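Local coordinates for aldehyde dehydrogenase family protein (Pseudomonas syringae pv. tomato, PDB 5IUV) that oxidises indole-3-acetaldehyde to the auxin indole-3-acetic acid with NAD+ as the hydride acceptor, at the interface of chains A and B. Coordinates in Å, arbitrary orientation; residue numbers count along the deposited sequence, not the author numbering. Chains: chain A/B, Aldehyde dehydrogenase family protein.

The three contacts lie along the two-fold interface of chains A and B, and each has a twin with the chains exchanged. The centres of their C-alpha atoms are about 29 Å apart for contacts 1 and 2, 18 Å for contacts 1 and 3, and 38 Å for contacts 2 and 3. All three use strands 149-157 and 488-496, lent by chain A in contacts 1 and 3 and by chain B in contact 2. A:Gly461 meets B:Trp494 in contact 2, and B:Gly461 meets A:Trp494 in contact 3. The centre of contact 2 is about 12 Å from A:Glu267, so chain packing comes near the active site.

Contact 1: the interface of chains A and B. Residues chain A 70, 156-157, 491; chain B 446, 448-449, 470.
Strands 149-157 and 488-496 of chain A, part of the oligomerisation region of the aldehyde dehydrogenase fold, meet the end of helix 438-447 and the following loop of chain B. A:Lys491 NZ donates to B:Leu448 O, the backbone carbonyl just past the helix, at 2.6 Å. The C=O...N angle is 150°, with the amine tilted from the carbonyl plane. The lysine chain is straight except for a bend at chi3 (-71°), which turns the amine toward both this carbonyl and its own chain's glutamate. NZ lies 2.9 Å from A:Glu156 OE2 in a salt bridge on the syn side of the carboxylate. The carboxylate of A:Glu156 helps to hold the amine in place. The other oxygen, A:Glu156 OE1, forms a longer salt bridge of 3.6 Å with B:Arg449 NH1. The two side chains slide past each other in opposite directions, with their flat ends almost parallel. Bends at chi2 and chi3 bring the guanidinium of B:Arg449 to A:Pro157 O, where NH2 gives a straight bond of 3.0 Å with the oxygen in the guanidinium plane. B:Phe470 CE2 sits over the centre of one guanidinium face, 3.9 Å above the plane. A:Phe70, from helix 56-72, approaches the opposite face near the rim, with CE2 4.3 Å above it. The guanidinium thus has one aromatic ring from each chain on its two faces. The carboxylate of A:Glu156 stands nearly upright to the B:Phe470 ring, with OE1 3.9 Å from CZ.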
loop_
_atom_site.group_PDB
_atom_site.type_symbol
_atom_site.label_atom_id
_atom_site.label_comp_id
_atom_site.label_asym_id
_atom_site.label_seq_id
_atom_site.Cartn_x
_atom_site.Cartn_y
_atom_site.Cartn_z
ATOM N N PHE A 70 10.665 -27.868 3.554
ATOM C CA PHE A 70 10.147 -26.806 2.702
ATOM C C PHE A 70 9.471 -27.403 1.468
ATOM O O PHE A 70 8.358 -27.024 1.119
ATOM C CB PHE A 70 11.259 -25.843 2.276
ATOM C CG PHE A 70 10.790 -24.746 1.365
ATOM C CD1 PHE A 70 10.089 -23.666 1.874
ATOM C CD2 PHE A 70 11.048 -24.794 0.004
ATOM C CE1 PHE A 70 9.650 -22.647 1.043
ATOM C CE2 PHE A 70 10.608 -23.779 -0.833
ATOM C CZ PHE A 70 9.914 -22.710 -0.314
ATOM N N GLU A 156 6.847 -14.957 -2.579
ATOM C CA GLU A 156 6.944 -16.358 -2.201
ATOM C C GLU A 156 8.115 -16.536 -1.253
ATOM O O GLU A 156 9.100 -15.816 -1.359
ATOM C CB GLU A 156 7.126 -17.236 -3.441
ATOM C CG GLU A 156 6.012 -17.084 -4.470
ATOM C CD GLU A 156 6.310 -17.820 -5.760
ATOM O OE1 GLU A 156 7.456 -18.293 -5.918
ATOM O OE2 GLU A 156 5.395 -17.933 -6.601
ATOM N N PRO A 157 8.029 -17.510 -0.337
ATOM C CA PRO A 157 9.159 -17.708 0.583
ATOM C C PRO A 157 10.425 -18.129 -0.163
ATOM O O PRO A 157 10.341 -18.821 -1.178
ATOM C CB PRO A 157 8.661 -18.818 1.518
ATOM C CG PRO A 157 7.620 -19.541 0.720
ATOM C CD PRO A 157 6.945 -18.477 -0.101
ATOM N N LYS A 491 7.753 -12.185 -7.587
ATOM C CA LYS A 491 7.535 -12.824 -8.876
ATOM C C LYS A 491 6.540 -12.030 -9.698
ATOM O O LYS A 491 5.467 -11.676 -9.215
ATOM C CB LYS A 491 7.026 -14.255 -8.703
ATOM C CG LYS A 491 6.599 -14.908 -10.023
ATOM C CD LYS A 491 6.092 -16.334 -9.810
ATOM C CE LYS A 491 7.240 -17.276 -9.462
ATOM N NZ LYS A 491 6.719 -18.618 -9.077
ATOM N N ARG B 446 3.054 -20.783 -10.445
ATOM C CA ARG B 446 3.350 -20.688 -9.020
ATOM C C ARG B 446 4.543 -21.569 -8.628
ATOM O O ARG B 446 5.320 -21.218 -7.742
ATOM C CB ARG B 446 2.104 -21.071 -8.210
ATOM C CG ARG B 446 2.123 -20.659 -6.755
ATOM C CD ARG B 446 0.751 -20.899 -6.110
ATOM N NE ARG B 446 -0.223 -19.853 -6.430
ATOM C CZ ARG B 446 -1.498 -19.870 -6.044
ATOM N NH1 ARG B 446 -1.965 -20.887 -5.336
ATOM N NH2 ARG B 446 -2.310 -18.872 -6.368
ATOM N N LEU B 448 7.140 -22.402 -10.492
ATOM C CA LEU B 448 8.396 -22.052 -11.153
ATOM C C LEU B 448 9.192 -21.044 -10.343
ATOM O O LEU B 448 8.697 -19.965 -10.034
ATOM C CB LEU B 448 8.119 -21.504 -12.548
ATOM C CG LEU B 448 7.485 -22.539 -13.468
ATOM C CD1 LEU B 448 7.071 -21.890 -14.766
ATOM C CD2 LEU B 448 8.485 -23.672 -13.706
ATOM N N ARG B 449 10.432 -21.392 -10.015
ATOM C CA ARG B 449 11.277 -20.516 -9.214
ATOM C C ARG B 449 11.989 -19.489 -10.095
ATOM O O ARG B 449 13.178 -19.622 -10.391
ATOM C CB ARG B 449 12.293 -21.338 -8.416
ATOM C CG ARG B 449 11.666 -22.434 -7.549
ATOM C CD ARG B 449 10.801 -21.856 -6.442
ATOM N NE ARG B 449 11.574 -21.392 -5.291
ATOM C CZ ARG B 449 11.053 -20.745 -4.249
ATOM N NH1 ARG B 449 9.755 -20.466 -4.204
ATOM N NH2 ARG B 449 11.833 -20.369 -3.249
ATOM N N PHE B 470 15.572 -15.072 -9.033
ATOM C CA PHE B 470 15.685 -16.011 -7.917
ATOM C C PHE B 470 17.104 -16.561 -7.926
ATOM O O PHE B 470 17.748 -16.576 -8.979
ATOM C CB PHE B 470 14.714 -17.186 -8.065
ATOM C CG PHE B 470 13.298 -16.886 -7.668
ATOM C CD1 PHE B 470 12.651 -15.742 -8.111
ATOM C CD2 PHE B 470 12.596 -17.785 -6.874
ATOM C CE1 PHE B 470 11.334 -15.488 -7.747
ATOM C CE2 PHE B 470 11.284 -17.535 -6.508
ATOM C CZ PHE B 470 10.651 -16.384 -6.950
#

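Contact 2: the interface of chains A and B. Residues chain A 461-462, 464-466; chain B 143, 153, 492, 494.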
loop_
_atom_site.group_PDB
_atom_site.type_symbol
_atom_site.label_atom_id
_atom_site.label_comp_id
_atom_site.label_asym_id
_atom_site.label_seq_id
_atom_site.Cartn_x
_atom_site.Cartn_y
_atom_site.Cartn_z
ATOM N N GLY A 461 9.523 2.981 19.802
ATOM C CA GLY A 461 9.044 2.064 18.783
ATOM C C GLY A 461 8.516 0.773 19.382
ATOM O O GLY A 461 8.779 0.461 20.538
ATOM N N ASP A 462 7.742 0.033 18.596
ATOM C CA ASP A 462 7.248 -1.274 19.005
ATOM C C ASP A 462 7.303 -2.171 17.772
ATOM O O ASP A 462 8.117 -1.922 16.880
ATOM C CB ASP A 462 5.838 -1.172 19.593
ATOM C CG ASP A 462 4.881 -0.379 18.706
ATOM O OD1 ASP A 462 5.088 -0.349 17.479
ATOM O OD2 ASP A 462 3.906 0.201 19.235
ATOM N N THR A 464 5.560 -2.219 15.260
ATOM C CA THR A 464 5.152 -1.545 14.026
ATOM C C THR A 464 6.298 -0.754 13.405
ATOM O O THR A 464 6.165 -0.242 12.297
ATOM C CB THR A 464 3.959 -0.568 14.248
ATOM O OG1 THR A 464 4.388 0.545 15.041
ATOM C CG2 THR A 464 2.786 -1.268 14.918
ATOM N N ALA A 465 7.415 -0.663 14.120
ATOM C CA ALA A 465 8.537 0.178 13.705
ATOM C C ALA A 465 9.715 -0.632 13.181
ATOM O O ALA A 465 10.357 -1.338 13.952
ATOM C CB ALA A 465 9.003 1.049 14.867
ATOM N N PRO A 466 10.019 -0.500 11.876
ATOM C CA PRO A 466 11.188 -1.158 11.279
ATOM C C PRO A 466 12.446 -0.738 12.012
ATOM O O PRO A 466 12.561 0.418 12.403
ATOM C CB PRO A 466 11.213 -0.636 9.834
ATOM C CG PRO A 466 9.899 -0.018 9.605
ATOM C CD PRO A 466 9.315 0.368 10.916
ATOM N N ALA B 143 2.687 4.838 11.365
ATOM C CA ALA B 143 2.305 3.642 12.116
ATOM C C ALA B 143 1.121 3.875 13.042
ATOM O O ALA B 143 0.845 5.005 13.444
ATOM C CB ALA B 143 3.498 3.116 12.919
ATOM N N VAL B 153 7.466 6.279 9.231
ATOM C CA VAL B 153 8.354 5.347 8.542
ATOM C C VAL B 153 8.565 5.879 7.133
ATOM O O VAL B 153 7.667 5.819 6.290
ATOM C CB VAL B 153 7.786 3.906 8.487
ATOM C CG1 VAL B 153 8.762 2.965 7.786
ATOM C CG2 VAL B 153 7.461 3.384 9.882
ATOM N N SER B 492 12.764 4.987 10.795
ATOM C CA SER B 492 11.663 5.034 11.743
ATOM C C SER B 492 11.844 6.207 12.688
ATOM O O SER B 492 12.737 6.180 13.531
ATOM C CB SER B 492 11.581 3.739 12.547
ATOM O OG SER B 492 11.156 2.664 11.738
ATOM N N TRP B 494 10.233 7.996 15.678
ATOM C CA TRP B 494 9.204 7.844 16.704
ATOM C C TRP B 494 9.237 9.035 17.648
ATOM O O TRP B 494 10.199 9.240 18.393
ATOM C CB TRP B 494 9.381 6.525 17.472
ATOM C CG TRP B 494 8.261 5.536 17.205
ATOM C CD1 TRP B 494 7.332 5.082 18.099
ATOM C CD2 TRP B 494 7.953 4.907 15.954
ATOM N NE1 TRP B 494 6.471 4.205 17.481
ATOM C CE2 TRP B 494 6.834 4.075 16.166
ATOM C CE3 TRP B 494 8.520 4.961 14.676
ATOM C CZ2 TRP B 494 6.266 3.307 15.144
ATOM C CZ3 TRP B 494 7.950 4.203 13.659
ATOM C CH2 TRP B 494 6.836 3.389 13.900
HETATM O O HOH W 1 4.459 3.001 19.214
#
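A chi1 of -112° and a chi2 of -114° turn the B:Trp494 indole so that one face lies against A:Gly461 and A:Ala465. A:Thr464 has chi1 68°, which places OG1 between its backbone N and carbonyl carbon and directs it to A:Asp462. A:Ala465 CB lies over the six-membered ring, 3.5 Å from its centroid. A:Gly461 CA lies over the five-membered ring on the same face, 3.7 Å from its centroid. Both are CH-pi contacts. A:Thr464 crosses the indole at about a right angle, with OG1 3.3 Å from B:Trp494 CZ2. That hydroxyl donates to the syn lone pair of A:Asp462 OD1 at 2.7 Å. The backbone N of A:Thr464 reaches the same oxygen from the anti side, so two donors fix the carboxylate. A:Asp462 OD2 joins B:Trp494 NE1 through a water that lies at the indole edge, 2.9 Å from NE1. Next along the loop, A:Pro466 O accepts a bond of 2.7 Å from B:Ser492 OG, in the carbonyl plane on a lone pair. A:Pro466 CG meets B:Val153 CG1 at 3.7 Å, the two side chains reaching toward each other. The site fastens a chain A loop near the active site against strands of chain B, and probably helps to hold the loop's shape.

Contact 3: the interface of chains A and B. Residues chain A 149, 494-496; chain B 455, 457, 461.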
loop_
_atom_site.group_PDB
_atom_site.type_symbol
_atom_site.label_atom_id
_atom_site.label_comp_id
_atom_site.label_asym_id
_atom_site.label_seq_id
_atom_site.Cartn_x
_atom_site.Cartn_y
_atom_site.Cartn_z
ATOM N N GLN A 149 -4.078 -8.538 -20.842
ATOM C CA GLN A 149 -3.017 -8.944 -19.932
ATOM C C GLN A 149 -3.509 -8.967 -18.488
ATOM O O GLN A 149 -4.295 -8.115 -18.070
ATOM C CB GLN A 149 -1.817 -7.996 -20.048
ATOM C CG GLN A 149 -1.174 -7.955 -21.419
ATOM C CD GLN A 149 -0.183 -9.077 -21.623
ATOM O OE1 GLN A 149 0.340 -9.641 -20.663
ATOM N NE2 GLN A 149 0.084 -9.407 -22.881
ATOM N N TRP A 494 3.050 -12.548 -15.773
ATOM C CA TRP A 494 2.316 -11.812 -16.798
ATOM C C TRP A 494 1.586 -12.767 -17.742
ATOM O O TRP A 494 2.202 -13.536 -18.478
ATOM C CB TRP A 494 3.255 -10.880 -17.577
ATOM C CG TRP A 494 2.973 -9.425 -17.296
ATOM C CD1 TRP A 494 2.503 -8.489 -18.177
ATOM C CD2 TRP A 494 3.114 -8.754 -16.036
ATOM N NE1 TRP A 494 2.358 -7.272 -17.543
ATOM C CE2 TRP A 494 2.722 -7.410 -16.227
ATOM C CE3 TRP A 494 3.540 -9.157 -14.766
ATOM C CZ2 TRP A 494 2.750 -6.468 -15.199
ATOM C CZ3 TRP A 494 3.550 -8.223 -13.740
ATOM C CH2 TRP A 494 3.161 -6.893 -13.964
ATOM N N ILE A 495 0.263 -12.688 -17.709
ATOM C CA ILE A 495 -0.592 -13.655 -18.373
ATOM C C ILE A 495 -1.310 -13.034 -19.551
ATOM O O ILE A 495 -2.074 -12.079 -19.389
ATOM C CB ILE A 495 -1.637 -14.233 -17.391
ATOM C CG1 ILE A 495 -0.941 -14.903 -16.206
ATOM C CG2 ILE A 495 -2.581 -15.205 -18.107
ATOM C CD1 ILE A 495 -1.856 -15.152 -15.028
ATOM N N LYS A 496 -1.077 -13.571 -20.742
ATOM C CA LYS A 496 -1.799 -13.080 -21.908
ATOM C C LYS A 496 -3.152 -13.773 -22.014
ATOM O O LYS A 496 -3.254 -15.004 -21.935
ATOM C CB LYS A 496 -0.995 -13.288 -23.194
ATOM C CG LYS A 496 -1.682 -12.683 -24.404
ATOM C CD LYS A 496 -0.834 -12.774 -25.641
ATOM C CE LYS A 496 -1.497 -12.042 -26.801
ATOM N NZ LYS A 496 -0.529 -11.830 -27.903
ATOM N N VAL B 455 2.915 -16.244 -19.234
ATOM C CA VAL B 455 1.948 -17.279 -19.583
ATOM C C VAL B 455 1.297 -16.970 -20.924
ATOM O O VAL B 455 0.731 -15.887 -21.118
ATOM C CB VAL B 455 0.868 -17.430 -18.492
ATOM C CG1 VAL B 455 -0.135 -18.523 -18.872
ATOM C CG2 VAL B 455 1.520 -17.756 -17.157
ATOM N N GLN B 457 2.706 -16.275 -23.617
ATOM C CA GLN B 457 3.504 -15.270 -24.307
ATOM C C GLN B 457 4.944 -15.431 -23.832
ATOM O O GLN B 457 5.201 -16.155 -22.868
ATOM C CB GLN B 457 2.997 -13.856 -24.020
ATOM C CG GLN B 457 3.137 -13.459 -22.558
ATOM C CD GLN B 457 2.478 -12.132 -22.246
ATOM O OE1 GLN B 457 2.407 -11.246 -23.096
ATOM N NE2 GLN B 457 1.976 -11.994 -21.023
ATOM N N GLY B 461 5.507 -8.205 -19.884
ATOM C CA GLY B 461 5.714 -7.190 -18.872
ATOM C C GLY B 461 6.023 -5.843 -19.492
ATOM O O GLY B 461 6.342 -5.753 -20.679
#
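This is a strand-to-strand interface that probably ties the two subunits together: strand 488-496 of chain A joins strand 452-455 of chain B by a parallel bridge, A:Ile495 with B:Val455. B:Val455 N donates to A:Trp494 O at 2.9 Å, and A:Lys496 N donates to B:Val455 O at 3.0 Å. The side chains of A:Ile495 and B:Val455 lie alongside and point the same way, with CG1 of the isoleucine 3.9 Å from CB of the valine. Beside the bridge, A:Gln149 and B:Gln457 come from opposite directions and pair their amides, whose planes are 27° apart. B:Gln457 NE2 meets A:Gln149 OE1 on a lone pair at 2.9 Å. A:Gln149 NE2 returns a bond of 3.0 Å to B:Gln457 OE1, tilted from that carbonyl plane. These paired bonds restrain the rotation of both amides. CG of B:Gln457 lies between its backbone N and carbonyl carbon (chi1 65°), and the extended chain carries the amide across. Its NE2 also gives a bond of 3.0 Å to A:Trp494 O from above the carbonyl plane, on the face opposite B:Val455 N. Two donors therefore grip this oxygen. In the fold, the site lies at the C-terminal end of chain A, where strand 488-496 runs beside the start of strand 149-157 and reaches into chain B.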